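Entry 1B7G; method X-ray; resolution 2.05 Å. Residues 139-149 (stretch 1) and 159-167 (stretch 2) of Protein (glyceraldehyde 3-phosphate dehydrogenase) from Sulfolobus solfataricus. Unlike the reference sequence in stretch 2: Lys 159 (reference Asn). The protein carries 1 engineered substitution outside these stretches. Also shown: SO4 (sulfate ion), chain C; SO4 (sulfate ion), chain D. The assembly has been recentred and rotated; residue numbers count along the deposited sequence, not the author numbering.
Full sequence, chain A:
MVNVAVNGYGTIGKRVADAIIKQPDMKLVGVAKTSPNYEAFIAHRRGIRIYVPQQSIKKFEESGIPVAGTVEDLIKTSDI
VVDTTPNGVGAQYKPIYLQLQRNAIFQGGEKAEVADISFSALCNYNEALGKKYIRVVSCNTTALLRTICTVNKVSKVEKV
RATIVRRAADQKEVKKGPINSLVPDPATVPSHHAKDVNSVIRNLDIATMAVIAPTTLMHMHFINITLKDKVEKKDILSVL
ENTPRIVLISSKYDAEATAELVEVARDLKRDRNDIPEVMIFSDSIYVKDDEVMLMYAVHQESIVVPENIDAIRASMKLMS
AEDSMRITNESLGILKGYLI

Stretch 1 139-149: CNTTALLRTIC
Stretch 2, residues 159-167: KVRATIVRR

No hydrogen bond passes directly between these two stretches; their polar end is bridged by a sulfate ion instead. The sulfate of chain C, probably from the crystallisation liquor, accepts hydrogen bonds from both sides. From the helix, Asn 140 N reaches sulfate O3 at 2.8 Å, and Asn 140 ND2 reaches sulfate O2 at 2.8 Å. From the strand, Arg 166 NE reaches the same O2 at 2.8 Å, and Arg 166 NH2 reaches O1 at 3.1 Å. Both donors share O2, and Asn 140 ND2 and Arg 166 NE are 4.1 Å apart, a pair not hydrogen-bonded to each other.

Stretch 1, residues 139-149, is helical throughout, with phi/psi near -66/-40. Within the stretch, backbone hydrogen bonds run from N to the O four residues earlier, from Ala 143 N to Cys 139 O (3.2 Å) through Cys 149 N to Leu 145 O (2.8 Å). Thr 147 OG1 also donates to Ala 143 O at 2.9 Å. Stretch 2 is an extended strand, with phi/psi from -157/141 at Lys 159 to -90/139 at Arg 166. Lys 159 differs from the reference sequence and takes no part in the contact.

The helix and strand axes approach to 10.9 Å and run at 142°, closer to antiparallel than parallel. The register follows: the CA atoms of Asn 140 and Ile 164 are 7.9 Å apart, those of Leu 144 and Ala 162 8.8 Å, and those of Ile 148 and Val 160 8.5 Å. The four-residue spacing on the helix meets the two-residue spacing on the strand. Asn 140, Leu 144 and Ile 148 point toward the strand; Val 160, Ala 162 and Ile 164 point toward the helix. Arg 161 and Val 165 point away.

All six of these facing residues are buried, and the two stretches together cover 270 Å². Ile 148 has chi1 -61° (m) and chi2 165° (t), which brings its CD1 to 3.9 Å from CG2 of Val 160, whose chi1 is 175° (t). Leu 144 has chi1 -81° (m) and chi2 159° (t). Its CD2 lies 4.0 Å from Ala 162 CB, and its CD1 lies 4.2 Å from Ile 164 CD1. The branched apolar side chains of Ile 148, Leu 144 and Val 160 suit a buried contact without hydrogen bonds. The small Ala 162 suits this place, since the leucine packs directly on its methyl. Ile 164 has chi1 -60° (m) and chi2 163° (t). Its CG2 is 3.7 Å from Asn 140 ND2, so it marks the passage from apolar packing to the polar end.

Asn 140 uses chi1 -77° (m) and chi2 -47°. Its ND2 is a donor and suits the sulfate; its OD1, an acceptor, is hydrogen-bonded elsewhere in the structure. The CA-to-CB bond of Arg 166 points sideways, but the end of the side chain comes nearer the helix with chi1 -46° (m), chi2 -170° (t), chi3 50° (p) and chi4 -91°. Both sulfates lie at the edge of its guanidinium, whose positive charge suits the two anions. Arg 166 NH2 donates to O2 of the chain D sulfate at 3.0 Å, and Arg 167 NH1 donates to that O2 at 2.5 Å.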

# COMPACT_ATOMS: atom_id res chain seq x y z
N CYS A 139 -18.42 -7.28 -3.85
CA CYS A 139 -17.78 -6.76 -2.66
C CYS A 139 -18.75 -6.03 -1.72
O CYS A 139 -18.72 -6.21 -0.52
CB CYS A 139 -16.69 -5.72 -3.12
SG CYS A 139 -15.51 -6.48 -4.31
N ASN A 140 -19.59 -5.13 -2.28
CA ASN A 140 -20.48 -4.39 -1.35
C ASN A 140 -21.66 -5.26 -0.96
O ASN A 140 -22.16 -5.12 0.16
CB ASN A 140 -20.93 -3.07 -2.01
CG ASN A 140 -19.79 -2.05 -1.94
OD1 ASN A 140 -19.18 -1.89 -0.89
ND2 ASN A 140 -19.50 -1.38 -3.03
N THR A 141 -22.04 -6.25 -1.80
CA THR A 141 -23.14 -7.13 -1.39
C THR A 141 -22.66 -7.98 -0.21
O THR A 141 -23.36 -8.26 0.76
CB THR A 141 -23.60 -8.03 -2.53
OG1 THR A 141 -23.89 -7.24 -3.70
CG2 THR A 141 -24.87 -8.80 -2.14
N THR A 142 -21.40 -8.45 -0.34
CA THR A 142 -20.80 -9.24 0.74
C THR A 142 -20.80 -8.50 2.06
O THR A 142 -21.08 -9.07 3.12
CB THR A 142 -19.37 -9.68 0.39
OG1 THR A 142 -19.37 -10.52 -0.77
CG2 THR A 142 -18.73 -10.46 1.54
N ALA A 143 -20.40 -7.20 2.04
CA ALA A 143 -20.31 -6.46 3.29
C ALA A 143 -21.71 -6.30 3.91
O ALA A 143 -21.84 -6.45 5.11
CB ALA A 143 -19.64 -5.10 3.05
N LEU A 144 -22.71 -6.11 3.07
CA LEU A 144 -24.09 -5.99 3.60
C LEU A 144 -24.56 -7.33 4.22
O LEU A 144 -25.14 -7.35 5.29
CB LEU A 144 -25.00 -5.58 2.46
CG LEU A 144 -25.10 -4.11 2.02
CD1 LEU A 144 -25.64 -4.06 0.60
CD2 LEU A 144 -26.01 -3.32 2.96
N LEU A 145 -24.29 -8.46 3.55
CA LEU A 145 -24.66 -9.77 4.07
C LEU A 145 -23.96 -10.14 5.37
O LEU A 145 -24.65 -10.60 6.29
CB LEU A 145 -24.42 -10.88 3.02
CG LEU A 145 -25.42 -10.77 1.86
CD1 LEU A 145 -24.99 -11.64 0.70
CD2 LEU A 145 -26.81 -11.12 2.41
N ARG A 146 -22.67 -9.87 5.50
CA ARG A 146 -21.99 -10.18 6.75
C ARG A 146 -22.62 -9.37 7.90
O ARG A 146 -22.70 -9.88 8.99
CB ARG A 146 -20.49 -9.89 6.76
CG ARG A 146 -19.73 -10.70 5.67
CD ARG A 146 -18.23 -10.44 6.01
NE ARG A 146 -17.39 -11.14 5.02
CZ ARG A 146 -16.18 -10.71 4.68
NH1 ARG A 146 -15.64 -9.64 5.28
NH2 ARG A 146 -15.52 -11.40 3.76
N THR A 147 -22.90 -8.09 7.62
CA THR A 147 -23.48 -7.25 8.68
C THR A 147 -24.90 -7.72 9.00
O THR A 147 -25.16 -7.90 10.18
CB THR A 147 -23.49 -5.76 8.21
OG1 THR A 147 -22.15 -5.42 7.81
CG2 THR A 147 -24.01 -4.87 9.30
N ILE A 148 -25.73 -7.99 8.03
CA ILE A 148 -27.12 -8.43 8.25
C ILE A 148 -27.20 -9.82 8.90
O ILE A 148 -27.91 -10.01 9.90
CB ILE A 148 -27.91 -8.46 6.94
CG1 ILE A 148 -28.05 -7.11 6.23
CG2 ILE A 148 -29.31 -9.04 7.22
CD1 ILE A 148 -28.53 -7.25 4.78
N CYS A 149 -26.45 -10.81 8.41
CA CYS A 149 -26.50 -12.15 9.06
C CYS A 149 -25.93 -12.14 10.45
O CYS A 149 -26.56 -12.69 11.39
CB CYS A 149 -25.92 -13.22 8.17
SG CYS A 149 -26.72 -13.41 6.60
N LYS A 159 -35.95 -5.18 8.03
CA LYS A 159 -35.81 -4.23 6.94
C LYS A 159 -34.44 -3.54 6.90
O LYS A 159 -33.83 -3.24 7.89
CB LYS A 159 -36.90 -3.14 7.07
CG LYS A 159 -37.02 -2.37 5.76
CD LYS A 159 -37.80 -1.09 5.89
CE LYS A 159 -39.26 -1.34 6.23
NZ LYS A 159 -40.06 -0.09 6.05
N VAL A 160 -33.94 -3.34 5.66
CA VAL A 160 -32.66 -2.68 5.45
C VAL A 160 -32.82 -1.57 4.41
O VAL A 160 -33.32 -1.84 3.31
CB VAL A 160 -31.56 -3.64 4.93
CG1 VAL A 160 -30.25 -2.87 4.61
CG2 VAL A 160 -31.22 -4.74 5.92
N ARG A 161 -32.29 -0.41 4.75
CA ARG A 161 -32.20 0.69 3.78
C ARG A 161 -30.72 1.13 3.83
O ARG A 161 -30.19 1.25 4.94
CB ARG A 161 -33.12 1.87 4.06
CG ARG A 161 -34.63 1.52 3.99
CD ARG A 161 -35.02 1.21 2.57
NE ARG A 161 -36.45 0.94 2.40
CZ ARG A 161 -36.98 -0.29 2.39
NH1 ARG A 161 -36.14 -1.32 2.57
NH2 ARG A 161 -38.28 -0.51 2.22
N ALA A 162 -30.06 1.18 2.67
CA ALA A 162 -28.65 1.51 2.71
C ALA A 162 -28.28 2.42 1.52
O ALA A 162 -28.83 2.31 0.45
CB ALA A 162 -27.79 0.23 2.60
N THR A 163 -27.32 3.24 1.83
CA THR A 163 -26.66 4.07 0.83
C THR A 163 -25.17 3.68 0.75
O THR A 163 -24.48 3.58 1.75
CB THR A 163 -26.84 5.53 1.24
OG1 THR A 163 -28.11 6.01 0.81
CG2 THR A 163 -25.76 6.40 0.59
N ILE A 164 -24.75 3.38 -0.46
CA ILE A 164 -23.41 2.95 -0.78
C ILE A 164 -22.62 4.00 -1.58
O ILE A 164 -22.95 4.33 -2.71
CB ILE A 164 -23.43 1.62 -1.56
CG1 ILE A 164 -24.10 0.51 -0.72
CG2 ILE A 164 -22.00 1.13 -1.85
CD1 ILE A 164 -24.51 -0.66 -1.60
N VAL A 165 -21.54 4.46 -0.98
CA VAL A 165 -20.62 5.38 -1.65
C VAL A 165 -19.47 4.57 -2.26
O VAL A 165 -18.65 4.09 -1.49
CB VAL A 165 -20.07 6.40 -0.64
CG1 VAL A 165 -19.00 7.29 -1.31
CG2 VAL A 165 -21.22 7.18 -0.02
N ARG A 166 -19.47 4.39 -3.56
CA ARG A 166 -18.44 3.52 -4.18
C ARG A 166 -17.19 4.28 -4.58
O ARG A 166 -17.25 5.39 -5.13
CB ARG A 166 -19.05 2.81 -5.39
CG ARG A 166 -20.39 2.19 -5.23
CD ARG A 166 -20.92 1.29 -6.33
NE ARG A 166 -19.96 0.26 -6.76
CZ ARG A 166 -19.08 0.38 -7.73
NH1 ARG A 166 -19.03 1.49 -8.48
NH2 ARG A 166 -18.23 -0.63 -7.98
N ARG A 167 -16.02 3.66 -4.34
CA ARG A 167 -14.76 4.22 -4.87
C ARG A 167 -14.85 4.09 -6.37
O ARG A 167 -15.50 3.15 -6.87
CB ARG A 167 -13.57 3.48 -4.23
CG ARG A 167 -13.50 1.98 -4.67
CD ARG A 167 -12.59 1.89 -5.86
NE ARG A 167 -12.35 0.59 -6.46
CZ ARG A 167 -13.17 -0.01 -7.31
NH1 ARG A 167 -14.35 0.55 -7.64
NH2 ARG A 167 -12.86 -1.20 -7.83
S SO4 C . -20.30 -3.53 -5.99
O1 SO4 C . -19.57 -3.34 -7.24
O2 SO4 C . -20.77 -2.14 -5.46
O3 SO4 C . -19.59 -4.14 -4.87
O4 SO4 C . -21.48 -4.34 -6.35
S SO4 D . -15.55 -1.70 -10.28
O1 SO4 D . -14.09 -1.95 -10.59
O2 SO4 D . -15.69 -0.39 -9.59
O3 SO4 D . -15.93 -2.80 -9.33
O4 SO4 D . -16.34 -1.74 -11.52